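Local coordinates for protein glycosyltransferase (Streptomyces viridochromogenes, PDB 2IUY) that probably transfers a sugar from a nucleotide-activated donor during avilamycin A biosynthesis, as a retaining, UDP-binding glycosyltransferase of family GT4, at residues R190-G195 with T213-G218; F164-G169 with H233-M238; V171-G176 with A197-Y202; D227-A232 with A262-P267. All blocks are in the same frame, centred on the assembly; numbering follows the deposited sequence.

Contact 1. Residues R190-G195 with T213-G218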
loop_
_atom_site.group_PDB
_atom_site.type_symbol
_atom_site.label_atom_id
_atom_site.label_comp_id
_atom_site.label_asym_id
_atom_site.label_seq_id
_atom_site.Cartn_x
_atom_site.Cartn_y
_atom_site.Cartn_z
ATOM N N ARG A 190 17.713 -14.742 -9.489
ATOM C CA ARG A 190 16.504 -14.549 -10.264
ATOM C C ARG A 190 15.619 -13.466 -9.608
ATOM O O ARG A 190 15.653 -13.266 -8.405
ATOM C CB ARG A 190 15.784 -15.887 -10.432
ATOM C CG ARG A 190 16.685 -16.937 -11.086
ATOM C CD ARG A 190 17.217 -16.456 -12.484
ATOM N NE ARG A 190 18.468 -17.140 -12.841
ATOM C CZ ARG A 190 19.694 -16.598 -12.805
ATOM N NH1 ARG A 190 19.877 -15.329 -12.459
ATOM N NH2 ARG A 190 20.757 -17.333 -13.137
ATOM N N LEU A 191 14.921 -12.721 -10.448
ATOM C CA LEU A 191 13.939 -11.756 -10.058
ATOM C C LEU A 191 12.614 -12.113 -10.743
ATOM O O LEU A 191 12.470 -11.994 -11.974
ATOM C CB LEU A 191 14.370 -10.346 -10.460
ATOM C CG LEU A 191 13.345 -9.244 -10.138
ATOM C CD1 LEU A 191 13.314 -8.964 -8.652
ATOM C CD2 LEU A 191 13.673 -7.973 -10.931
ATOM N N VAL A 192 11.652 -12.533 -9.917
ATOM C CA VAL A 192 10.261 -12.593 -10.328
ATOM C C VAL A 192 9.648 -11.187 -10.384
ATOM O O VAL A 192 9.709 -10.418 -9.413
ATOM C CB VAL A 192 9.471 -13.532 -9.399
ATOM C CG1 VAL A 192 8.010 -13.543 -9.758
ATOM C CG2 VAL A 192 10.043 -14.929 -9.516
ATOM N N LEU A 193 9.136 -10.842 -11.559
ATOM C CA LEU A 193 8.449 -9.600 -11.778
ATOM C C LEU A 193 6.968 -9.885 -11.764
ATOM O O LEU A 193 6.391 -10.305 -12.792
ATOM C CB LEU A 193 8.819 -8.983 -13.121
ATOM C CG LEU A 193 10.077 -8.166 -13.309
ATOM C CD1 LEU A 193 10.131 -7.837 -14.795
ATOM C CD2 LEU A 193 9.939 -6.896 -12.555
ATOM N N ALA A 194 6.376 -9.678 -10.587
ATOM C CA ALA A 194 4.972 -9.944 -10.350
ATOM C C ALA A 194 4.113 -8.661 -10.265
ATOM O O ALA A 194 3.992 -8.024 -9.210
ATOM C CB ALA A 194 4.806 -10.772 -9.099
ATOM N N GLY A 195 3.473 -8.326 -11.369
ATOM C CA GLY A 195 2.538 -7.217 -11.429
ATOM C C GLY A 195 2.292 -6.884 -12.887
ATOM O O GLY A 195 2.927 -7.491 -13.776
ATOM N N THR A 213 17.981 -12.714 -15.951
ATOM C CA THR A 213 17.675 -12.450 -14.544
ATOM C C THR A 213 16.176 -12.475 -14.265
ATOM O O THR A 213 15.748 -13.105 -13.300
ATOM C CB THR A 213 18.244 -11.107 -14.169
ATOM O OG1 THR A 213 19.648 -11.218 -14.252
ATOM C CG2 THR A 213 17.830 -10.625 -12.717
ATOM N N VAL A 214 15.387 -11.794 -15.117
ATOM C CA VAL A 214 14.004 -11.549 -14.819
ATOM C C VAL A 214 13.091 -12.687 -15.260
ATOM O O VAL A 214 13.320 -13.321 -16.309
ATOM C CB VAL A 214 13.508 -10.164 -15.331
ATOM C CG1 VAL A 214 14.461 -9.076 -14.833
ATOM C CG2 VAL A 214 13.363 -10.139 -16.884
ATOM N N GLU A 215 12.088 -12.979 -14.419
ATOM C CA GLU A 215 10.991 -13.840 -14.822
ATOM C C GLU A 215 9.707 -13.058 -14.625
ATOM O O GLU A 215 9.186 -12.992 -13.503
ATOM C CB GLU A 215 10.956 -15.164 -14.032
ATOM C CG GLU A 215 12.318 -15.861 -13.933
ATOM C CD GLU A 215 12.382 -16.960 -12.855
ATOM O OE1 GLU A 215 11.295 -17.434 -12.398
ATOM O OE2 GLU A 215 13.529 -17.341 -12.478
ATOM N N PRO A 216 9.196 -12.471 -15.720
ATOM C CA PRO A 216 7.964 -11.674 -15.674
ATOM C C PRO A 216 6.762 -12.596 -15.709
ATOM O O PRO A 216 6.638 -13.395 -16.650
ATOM C CB PRO A 216 8.040 -10.843 -16.965
ATOM C CG PRO A 216 9.399 -11.163 -17.621
ATOM C CD PRO A 216 9.774 -12.496 -17.089
ATOM N N ILE A 217 5.889 -12.495 -14.717
ATOM C CA ILE A 217 4.755 -13.416 -14.600
ATOM C C ILE A 217 3.417 -12.711 -14.760
ATOM O O ILE A 217 2.377 -13.340 -14.855
ATOM C CB ILE A 217 4.849 -14.270 -13.303
ATOM C CG1 ILE A 217 4.940 -13.400 -12.047
ATOM C CG2 ILE A 217 6.103 -15.126 -13.320
ATOM C CD1 ILE A 217 4.373 -14.107 -10.831
ATOM N N GLY A 218 3.469 -11.386 -14.844
ATOM C CA GLY A 218 2.284 -10.579 -15.012
ATOM C C GLY A 218 1.559 -10.389 -13.686
ATOM O O GLY A 218 2.080 -10.752 -12.620
HETATM O O HOH W 1 5.263 -8.800 -14.923
#
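Strands 191-194 and 214-216 run parallel, their axes 4.5 Å apart at the closest and inclined by 25°, with Leu-191 abreast of Val-214, Val-192 of Glu-215 and Leu-193 of Pro-216. Four nearly straight bonds join them in alternation: Leu-191 N to Thr-213 O, Glu-215 N to Leu-191 O, Leu-193 N to Glu-215 O and Ile-217 N to Leu-193 O. The shortest, Glu-215 N to Leu-191 O at 2.7 Å, lies in the carbonyl plane. Pro-216 has no N-H to give, and it occupies a position where this alternation asks for none. Beyond it a water gives hydrogens to Leu-193 O and Gly-195 O and accepts one from Gly-218 N. The pair closes a beta-alpha-beta unit through helix 200-210, at one margin of the parallel sheet of a GT-B Rossmann-like domain. On the face carrying Leu-191, Leu-193 and Val-214, Leu-191 CD2 lies alongside Val-214 CG1 (4.1 Å), while helices 177-187 and 200-210 cover the layer. Beside Val-192, which shares the other face with Glu-215, Ile-217 has CG1 in the crowded position between backbone N and carbonyl carbon (chi1 57°), which brings CD1 to within 3.8 Å of Ala-194 CB and close to Val-192 CG1. Glu-215 OE2 rests on the aliphatic part of Arg-190, 3.4 Å from its CB, whereas Arg-190 NE stays 5.0 Å from Glu-215 OE2.

Contact 2. Residues F164-G169 with H233-M238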
loop_
_atom_site.group_PDB
_atom_site.type_symbol
_atom_site.label_atom_id
_atom_site.label_comp_id
_atom_site.label_asym_id
_atom_site.label_seq_id
_atom_site.Cartn_x
_atom_site.Cartn_y
_atom_site.Cartn_z
ATOM N N PHE A 164 14.653 -17.045 -5.218
ATOM C CA PHE A 164 14.331 -15.907 -6.097
ATOM C C PHE A 164 14.152 -14.608 -5.281
ATOM O O PHE A 164 13.678 -14.663 -4.134
ATOM C CB PHE A 164 13.123 -16.222 -6.996
ATOM C CG PHE A 164 11.769 -16.302 -6.258
ATOM C CD1 PHE A 164 11.015 -15.140 -5.979
ATOM C CD2 PHE A 164 11.249 -17.539 -5.865
ATOM C CE1 PHE A 164 9.794 -15.215 -5.324
ATOM C CE2 PHE A 164 10.039 -17.615 -5.193
ATOM C CZ PHE A 164 9.312 -16.453 -4.910
ATOM N N LEU A 165 14.554 -13.469 -5.863
ATOM C CA LEU A 165 14.171 -12.120 -5.346
ATOM C C LEU A 165 12.811 -11.741 -5.965
ATOM O O LEU A 165 12.374 -12.400 -6.909
ATOM C CB LEU A 165 15.237 -11.077 -5.630
ATOM C CG LEU A 165 16.665 -11.412 -5.131
ATOM C CD1 LEU A 165 17.699 -10.261 -5.373
ATOM C CD2 LEU A 165 16.658 -11.832 -3.661
ATOM N N LEU A 166 12.107 -10.769 -5.408
ATOM C CA LEU A 166 10.725 -10.559 -5.837
ATOM C C LEU A 166 10.439 -9.089 -6.007
ATOM O O LEU A 166 10.692 -8.308 -5.092
ATOM C CB LEU A 166 9.707 -11.142 -4.853
ATOM C CG LEU A 166 8.227 -10.845 -5.160
ATOM C CD1 LEU A 166 7.724 -11.586 -6.405
ATOM C CD2 LEU A 166 7.337 -11.232 -3.954
ATOM N N PHE A 167 9.914 -8.727 -7.187
ATOM C CA PHE A 167 9.437 -7.392 -7.389
ATOM C C PHE A 167 7.922 -7.504 -7.559
ATOM O O PHE A 167 7.456 -8.282 -8.372
ATOM C CB PHE A 167 10.111 -6.742 -8.619
ATOM C CG PHE A 167 9.514 -5.431 -9.002
ATOM C CD1 PHE A 167 10.113 -4.228 -8.599
ATOM C CD2 PHE A 167 8.332 -5.383 -9.777
ATOM C CE1 PHE A 167 9.520 -2.976 -8.957
ATOM C CE2 PHE A 167 7.752 -4.154 -10.129
ATOM C CZ PHE A 167 8.371 -2.950 -9.710
HETATM N N MSE A 168 7.169 -6.728 -6.783
HETATM C CA MSE A 168 5.730 -6.822 -6.816
HETATM C C MSE A 168 5.091 -5.445 -6.901
HETATM O O MSE A 168 5.041 -4.695 -5.905
HETATM C CB MSE A 168 5.198 -7.633 -5.607
HETATM C CG MSE A 168 3.694 -7.760 -5.684
HETATM SE SE MSE A 168 3.000 -8.942 -4.367
HETATM C CE MSE A 168 3.397 -10.617 -5.282
ATOM N N GLY A 169 4.644 -5.095 -8.099
ATOM C CA GLY A 169 3.964 -3.841 -8.361
ATOM C C GLY A 169 3.851 -3.625 -9.871
ATOM O O GLY A 169 4.147 -4.520 -10.667
ATOM N N HIS A 233 13.177 -14.920 -1.362
ATOM C CA HIS A 233 14.353 -14.605 -0.557
ATOM C C HIS A 233 14.312 -13.146 -0.002
ATOM O O HIS A 233 14.625 -12.875 1.169
ATOM C CB HIS A 233 15.630 -14.912 -1.368
ATOM C CG HIS A 233 16.894 -14.732 -0.587
ATOM N ND1 HIS A 233 17.529 -15.777 0.045
ATOM C CD2 HIS A 233 17.616 -13.625 -0.292
ATOM C CE1 HIS A 233 18.592 -15.326 0.691
ATOM N NE2 HIS A 233 18.665 -14.020 0.512
ATOM N N ALA A 234 13.920 -12.193 -0.850
ATOM C CA ALA A 234 13.801 -10.813 -0.420
ATOM C C ALA A 234 12.898 -10.144 -1.408
ATOM O O ALA A 234 12.746 -10.628 -2.516
ATOM C CB ALA A 234 15.196 -10.063 -0.358
ATOM N N VAL A 235 12.295 -9.036 -0.979
ATOM C CA VAL A 235 11.486 -8.198 -1.869
ATOM C C VAL A 235 12.299 -6.945 -2.156
ATOM O O VAL A 235 12.997 -6.452 -1.290
ATOM C CB VAL A 235 10.094 -7.878 -1.221
ATOM C CG1 VAL A 235 9.438 -6.645 -1.868
ATOM C CG2 VAL A 235 9.174 -9.132 -1.321
ATOM N N LEU A 236 12.209 -6.459 -3.379
ATOM C CA LEU A 236 12.939 -5.294 -3.845
ATOM C C LEU A 236 11.903 -4.199 -4.119
ATOM O O LEU A 236 11.010 -4.340 -4.986
ATOM C CB LEU A 236 13.713 -5.646 -5.127
ATOM C CG LEU A 236 14.638 -6.878 -5.129
ATOM C CD1 LEU A 236 15.506 -6.925 -6.457
ATOM C CD2 LEU A 236 15.567 -6.938 -3.893
ATOM N N ALA A 237 11.992 -3.135 -3.335
ATOM C CA ALA A 237 11.102 -1.972 -3.476
ATOM C C ALA A 237 11.976 -0.806 -3.906
ATOM O O ALA A 237 12.600 -0.147 -3.080
ATOM C CB ALA A 237 10.418 -1.679 -2.131
HETATM N N MSE A 238 12.030 -0.559 -5.214
HETATM C CA MSE A 238 13.128 0.241 -5.807
HETATM C C MSE A 238 12.646 1.502 -6.470
HETATM O O MSE A 238 13.176 1.889 -7.496
HETATM C CB MSE A 238 13.874 -0.615 -6.845
HETATM C CG MSE A 238 14.371 -1.971 -6.326
HETATM SE SE MSE A 238 15.687 -1.856 -4.941
HETATM C CE MSE A 238 17.233 -1.300 -6.070
HETATM O O HOH W 2 8.480 -4.756 -5.018
#
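At the middle of the parallel Rossmann-like sheet, strand 165-168 adjoins strand 234-237, the place where the strand order 3-2-1-4-5-6 changes direction. It is a buried junction. The first three strands of this sheet build outward on one side, and the chain then returns to extend it on the other through strand 234-237. The two strands are strongly twisted against each other, their axes crossing at -42° with a closest approach of 4.7 Å. Phe-164 O opens the pairing by accepting a hydrogen bond from His-233 N at 2.8 Å, nearly along the C=O axis. Leu-166 then uses both its polar backbone atoms: its O takes a good bond from Leu-236 N at 2.9 Å in the carbonyl plane, whereas its N makes a bent, weak bond to Ala-234 O. On one face Leu-166 and Val-235 lie side by side and point the same way, Leu-166 CD2 meeting Val-235 CG2 at 3.8 Å. Val-235 also packs on Val-257, a residue of the UDP site. The two branches of Leu-165, which shares the other face with Ala-234, part ways. Leu-165 CD2 lies beside Ala-234 CB and the imidazole carbon His-233 CD2, and Leu-165 CD1 meets Leu-236 CD1 at 4.1 Å, the two leucines crossing obliquely. Further on, direct backbone pairing gives way to a water that accepts from selenomethionine Met-168 N at 3.0 Å and donates to Leu-236 O at 2.6 Å.

Contact 3. Residues V171-G176 with A197-Y202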
loop_
_atom_site.group_PDB
_atom_site.type_symbol
_atom_site.label_atom_id
_atom_site.label_comp_id
_atom_site.label_asym_id
_atom_site.label_seq_id
_atom_site.Cartn_x
_atom_site.Cartn_y
_atom_site.Cartn_z
ATOM N N VAL A 171 5.064 -2.599 -13.412
ATOM C CA VAL A 171 6.377 -2.554 -14.054
ATOM C C VAL A 171 6.455 -1.224 -14.804
ATOM O O VAL A 171 6.111 -1.148 -15.981
ATOM C CB VAL A 171 6.579 -3.776 -15.001
ATOM C CG1 VAL A 171 7.947 -3.697 -15.755
ATOM C CG2 VAL A 171 6.393 -5.144 -14.213
ATOM N N SER A 172 6.867 -0.184 -14.079
ATOM C CA SER A 172 6.915 1.213 -14.538
ATOM C C SER A 172 8.186 1.806 -14.026
ATOM O O SER A 172 8.678 1.347 -13.024
ATOM C CB SER A 172 5.818 2.033 -13.902
ATOM O OG SER A 172 4.578 1.616 -14.414
ATOM N N PRO A 173 8.749 2.795 -14.745
ATOM C CA PRO A 173 10.060 3.345 -14.402
ATOM C C PRO A 173 10.188 3.929 -12.978
ATOM O O PRO A 173 11.202 3.679 -12.306
ATOM C CB PRO A 173 10.272 4.435 -15.477
ATOM C CG PRO A 173 9.598 3.903 -16.675
ATOM C CD PRO A 173 8.269 3.348 -16.033
ATOM N N HIS A 174 9.185 4.685 -12.516
ATOM C CA HIS A 174 9.261 5.266 -11.183
ATOM C C HIS A 174 9.200 4.189 -10.058
ATOM O O HIS A 174 9.567 4.488 -8.890
ATOM C CB HIS A 174 8.156 6.318 -10.978
ATOM C CG HIS A 174 6.776 5.739 -11.019
ATOM N ND1 HIS A 174 6.154 5.397 -12.199
ATOM C CD2 HIS A 174 5.912 5.406 -10.035
ATOM C CE1 HIS A 174 4.956 4.897 -11.945
ATOM N NE2 HIS A 174 4.791 4.879 -10.637
ATOM N N LYS A 175 8.748 2.966 -10.399
ATOM C CA LYS A 175 8.700 1.859 -9.430
ATOM C C LYS A 175 10.017 1.075 -9.390
ATOM O O LYS A 175 10.250 0.295 -8.470
ATOM C CB LYS A 175 7.530 0.894 -9.678
ATOM C CG LYS A 175 6.151 1.536 -9.530
ATOM C CD LYS A 175 5.986 2.232 -8.159
ATOM C CE LYS A 175 5.928 1.224 -7.027
ATOM N NZ LYS A 175 5.246 1.796 -5.801
ATOM N N GLY A 176 10.887 1.321 -10.370
ATOM C CA GLY A 176 12.254 0.825 -10.324
ATOM C C GLY A 176 12.362 -0.666 -10.644
ATOM O O GLY A 176 13.241 -1.340 -10.111
ATOM N N ALA A 197 2.585 -5.353 -16.364
ATOM C CA ALA A 197 3.682 -4.807 -17.170
ATOM C C ALA A 197 3.020 -4.276 -18.424
ATOM O O ALA A 197 2.985 -4.958 -19.447
ATOM C CB ALA A 197 4.700 -5.902 -17.532
ATOM N N TRP A 198 2.474 -3.079 -18.324
ATOM C CA TRP A 198 1.685 -2.501 -19.403
ATOM C C TRP A 198 2.490 -1.524 -20.290
ATOM O O TRP A 198 1.958 -1.044 -21.299
ATOM C CB TRP A 198 0.490 -1.746 -18.801
ATOM C CG TRP A 198 -0.533 -2.629 -18.075
ATOM C CD1 TRP A 198 -0.531 -3.996 -17.992
ATOM C CD2 TRP A 198 -1.726 -2.182 -17.412
ATOM N NE1 TRP A 198 -1.641 -4.423 -17.300
ATOM C CE2 TRP A 198 -2.390 -3.335 -16.925
ATOM C CE3 TRP A 198 -2.289 -0.919 -17.166
ATOM C CZ2 TRP A 198 -3.589 -3.271 -16.184
ATOM C CZ3 TRP A 198 -3.509 -0.849 -16.446
ATOM C CH2 TRP A 198 -4.137 -2.028 -15.963
ATOM N N GLU A 199 3.733 -1.213 -19.899
ATOM C CA GLU A 199 4.586 -0.251 -20.618
ATOM C C GLU A 199 5.606 -1.029 -21.419
ATOM O O GLU A 199 6.617 -1.445 -20.864
ATOM C CB GLU A 199 5.254 0.705 -19.639
ATOM C CG GLU A 199 4.177 1.507 -18.926
ATOM C CD GLU A 199 4.670 2.453 -17.848
ATOM O OE1 GLU A 199 5.720 3.124 -18.007
ATOM O OE2 GLU A 199 3.942 2.537 -16.838
ATOM N N PRO A 200 5.304 -1.271 -22.721
ATOM C CA PRO A 200 5.986 -2.289 -23.539
ATOM C C PRO A 200 7.433 -1.945 -23.800
ATOM O O PRO A 200 8.263 -2.850 -23.713
ATOM C CB PRO A 200 5.216 -2.291 -24.874
ATOM C CG PRO A 200 3.983 -1.467 -24.639
ATOM C CD PRO A 200 4.285 -0.535 -23.500
ATOM N N GLU A 201 7.739 -0.663 -24.092
ATOM C CA GLU A 201 9.143 -0.252 -24.354
ATOM C C GLU A 201 9.997 -0.429 -23.081
ATOM O O GLU A 201 11.147 -0.910 -23.131
ATOM C CB GLU A 201 9.232 1.205 -24.852
ATOM C CG GLU A 201 8.492 1.493 -26.158
ATOM C CD GLU A 201 7.000 1.805 -25.977
ATOM O OE1 GLU A 201 6.468 1.742 -24.829
ATOM O OE2 GLU A 201 6.342 2.115 -27.006
ATOM N N TYR A 202 9.433 -0.003 -21.939
ATOM C CA TYR A 202 10.089 -0.233 -20.635
ATOM C C TYR A 202 10.319 -1.737 -20.360
ATOM O O TYR A 202 11.444 -2.146 -20.089
ATOM C CB TYR A 202 9.295 0.410 -19.480
ATOM C CG TYR A 202 10.025 0.359 -18.122
ATOM C CD1 TYR A 202 11.314 0.893 -17.973
ATOM C CD2 TYR A 202 9.419 -0.209 -17.010
ATOM C CE1 TYR A 202 11.991 0.874 -16.734
ATOM C CE2 TYR A 202 10.080 -0.251 -15.764
ATOM C CZ TYR A 202 11.368 0.287 -15.645
ATOM O OH TYR A 202 12.018 0.248 -14.431
HETATM O O HOH W 3 5.794 -2.557 -18.442
HETATM O O HOH W 4 3.121 -1.158 -16.086
HETATM O O HOH W 5 13.221 2.301 -13.835
#
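Two loops that follow the C-terminal ends of neighbouring strands of the Rossmann-like domain meet here: 171-176, with a 3-10 turn at 173-175 ahead of helix 177-187, and 197-202, which starts helix 200-210 with Glu-199 at its N-cap position. Lys-175 in the 3-10 turn belongs to the UDP site, and its NZ forms a salt bridge with Glu-252. The contacts of the tyrosine ring come first: Tyr-202 has CG anti to the backbone N (chi1 -172°), the ring reaching over the 3-10 turn. Pro-173 CG sits over the centre of one ring face, 3.8 Å from the Tyr-202 centroid and 13° off the normal, a CH-pi contact, while Val-171 O lies at the ring edge near its plane. Val-171 completes this layer, CG1 near Tyr-202 CD2 and CG2 3.8 Å from Ala-197 CB. The direct polar link is one hydrogen bond, Ser-172 OG to Glu-199 OE2 at 2.7 Å, the hydroxyl coming from above the carboxylate plane. The extended glutamate chain also puts Glu-199 OE1 3.2 Å from Pro-173 CD, tip to tip. Water supplies the other polar links. Val-171 O accepts from two waters, one also joined to both Glu-199 N and Glu-199 O, the other accepting from Trp-198 N. The phenol end is held on two sides: Leu-178 N bonds to Tyr-202 OH, and Tyr-202 OH donates at 2.5 Å to a water that in turn donates to Pro-173 O.

Contact 4. Residues D227-A232 with A262-P267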
loop_
_atom_site.group_PDB
_atom_site.type_symbol
_atom_site.label_atom_id
_atom_site.label_comp_id
_atom_site.label_asym_id
_atom_site.label_seq_id
_atom_site.Cartn_x
_atom_site.Cartn_y
_atom_site.Cartn_z
ATOM N N ASP A 227 1.770 -16.608 -1.329
ATOM C CA ASP A 227 2.896 -17.538 -1.340
ATOM C C ASP A 227 4.175 -16.869 -1.859
ATOM O O ASP A 227 5.243 -17.066 -1.285
ATOM C CB ASP A 227 2.593 -18.763 -2.207
ATOM C CG ASP A 227 1.483 -19.645 -1.627
ATOM O OD1 ASP A 227 1.479 -19.855 -0.395
ATOM O OD2 ASP A 227 0.637 -20.149 -2.415
ATOM N N LEU A 228 4.071 -16.084 -2.933
ATOM C CA LEU A 228 5.247 -15.366 -3.483
ATOM C C LEU A 228 5.862 -14.434 -2.439
ATOM O O LEU A 228 7.074 -14.413 -2.222
ATOM C CB LEU A 228 4.841 -14.586 -4.752
ATOM C CG LEU A 228 4.602 -15.397 -6.037
ATOM C CD1 LEU A 228 4.110 -14.456 -7.163
ATOM C CD2 LEU A 228 5.871 -16.123 -6.466
ATOM N N LEU A 229 4.998 -13.680 -1.767
ATOM C CA LEU A 229 5.421 -12.753 -0.703
ATOM C C LEU A 229 6.237 -13.438 0.393
ATOM O O LEU A 229 7.285 -12.932 0.822
ATOM C CB LEU A 229 4.195 -12.078 -0.083
ATOM C CG LEU A 229 3.809 -10.613 -0.312
ATOM C CD1 LEU A 229 4.767 -9.733 -1.131
ATOM C CD2 LEU A 229 2.314 -10.435 -0.692
ATOM N N ALA A 230 5.754 -14.614 0.787
ATOM C CA ALA A 230 6.326 -15.449 1.852
ATOM C C ALA A 230 7.587 -16.267 1.406
ATOM O O ALA A 230 8.515 -16.472 2.169
ATOM C CB ALA A 230 5.227 -16.434 2.331
ATOM N N SER A 231 7.558 -16.786 0.190
ATOM C CA SER A 231 8.584 -17.702 -0.284
ATOM C C SER A 231 9.809 -16.934 -0.817
ATOM O O SER A 231 10.926 -17.477 -0.883
ATOM C CB SER A 231 7.983 -18.630 -1.357
ATOM O OG SER A 231 7.548 -17.908 -2.497
ATOM N N ALA A 232 9.643 -15.652 -1.148
ATOM C CA ALA A 232 10.770 -14.942 -1.760
ATOM C C ALA A 232 11.962 -14.854 -0.820
ATOM O O ALA A 232 11.798 -14.636 0.368
ATOM C CB ALA A 232 10.349 -13.539 -2.240
ATOM N N ALA A 262 7.175 -8.046 4.841
ATOM C CA ALA A 262 7.742 -8.301 6.152
ATOM C C ALA A 262 6.787 -9.103 7.035
ATOM O O ALA A 262 7.192 -10.061 7.713
ATOM C CB ALA A 262 8.137 -6.974 6.815
ATOM N N VAL A 263 5.519 -8.760 7.026
ATOM C CA VAL A 263 4.550 -9.553 7.812
ATOM C C VAL A 263 4.441 -10.987 7.244
ATOM O O VAL A 263 3.977 -11.894 7.938
ATOM C CB VAL A 263 3.205 -8.897 7.839
ATOM C CG1 VAL A 263 2.402 -9.308 6.571
ATOM C CG2 VAL A 263 2.439 -9.311 9.081
ATOM N N SER A 264 4.852 -11.188 5.987
ATOM C CA SER A 264 4.900 -12.553 5.425
ATOM C C SER A 264 6.256 -13.208 5.709
ATOM O O SER A 264 6.539 -14.276 5.170
ATOM C CB SER A 264 4.658 -12.580 3.913
ATOM O OG SER A 264 3.466 -11.896 3.558
ATOM N N GLY A 265 7.070 -12.567 6.555
ATOM C CA GLY A 265 8.397 -13.090 6.917
ATOM C C GLY A 265 9.501 -12.856 5.900
ATOM O O GLY A 265 10.411 -13.673 5.782
ATOM N N THR A 266 9.412 -11.767 5.136
ATOM C CA THR A 266 10.332 -11.505 4.021
ATOM C C THR A 266 10.968 -10.117 4.133
ATOM O O THR A 266 10.267 -9.092 4.124
ATOM C CB THR A 266 9.628 -11.728 2.618
ATOM O OG1 THR A 266 9.208 -13.101 2.537
ATOM C CG2 THR A 266 10.561 -11.369 1.361
ATOM N N PRO A 267 12.302 -10.081 4.171
ATOM C CA PRO A 267 13.003 -8.811 4.334
ATOM C C PRO A 267 12.965 -8.028 3.009
ATOM O O PRO A 267 12.569 -8.568 1.968
ATOM C CB PRO A 267 14.432 -9.253 4.718
ATOM C CG PRO A 267 14.617 -10.559 3.910
ATOM C CD PRO A 267 13.235 -11.226 3.971
#
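No aromatic ring takes part in this contact; the flat group that matters is the peptide carbonyl of Leu-229, whose oxygen is met in the carbonyl plane by Thr-266 OG1. That hydroxyl donates its proton at 2.6 Å to Leu-229 O, with a C=O...donor angle of 146°. The contact brings together the C-terminal ends of two helices of the Rossmann-like domain, 222-231 and 256-263. The latter ends in a Schellman motif: Gly-265, with positive phi, is its C-prime residue, Gly-265 N bonding to Ala-262 O and Thr-266 N to Ala-261 O. The turn thus delivers Thr-266 to the last turn of helix 222-231. Thr-266 OG1 stands anti to the carbonyl carbon (chi1 -61°), and the methyl, Thr-266 CG2, packs against Ala-232, 3.6 Å from Ala-232 O. Lys-161 NZ binds Ala-230 O and Ala-232 O, and so probably balances the partial negative charge expected at the end of helix 222-231. Ser-264 OG is hydrogen-bonded to Glu-260 O of its own helix, and the same oxygen touches Leu-229 CB at 3.7 Å. Close by, Ala-230 CA makes a CA-H...O contact of 3.5 Å with Ser-264 O.

All four contacts belong to the C-terminal Rossmann-like domain of a GT-B glycosyltransferase. Contacts 1 and 2, their centres about 9 Å apart, are successive parts of one parallel sheet, since strands 191-194 and 165-168 are neighbours in it. Centre to centre, contact 3, which joins loops beyond the strand ends, is about 12 Å from contact 1, and contact 4 is about 10 Å from contact 2, where Val-235 N approaches Pro-267 O, but about 23 Å from contact 3. Along the chain, contacts 1 and 3 interlock inside the loop closed by contact 2, and contact 4 crosses contact 2. UDP-site residues lie in or beside these segments: Lys-175 in contact 3, Val-257 against Val-235, Arg-225 and Glu-260 beside Leu-229.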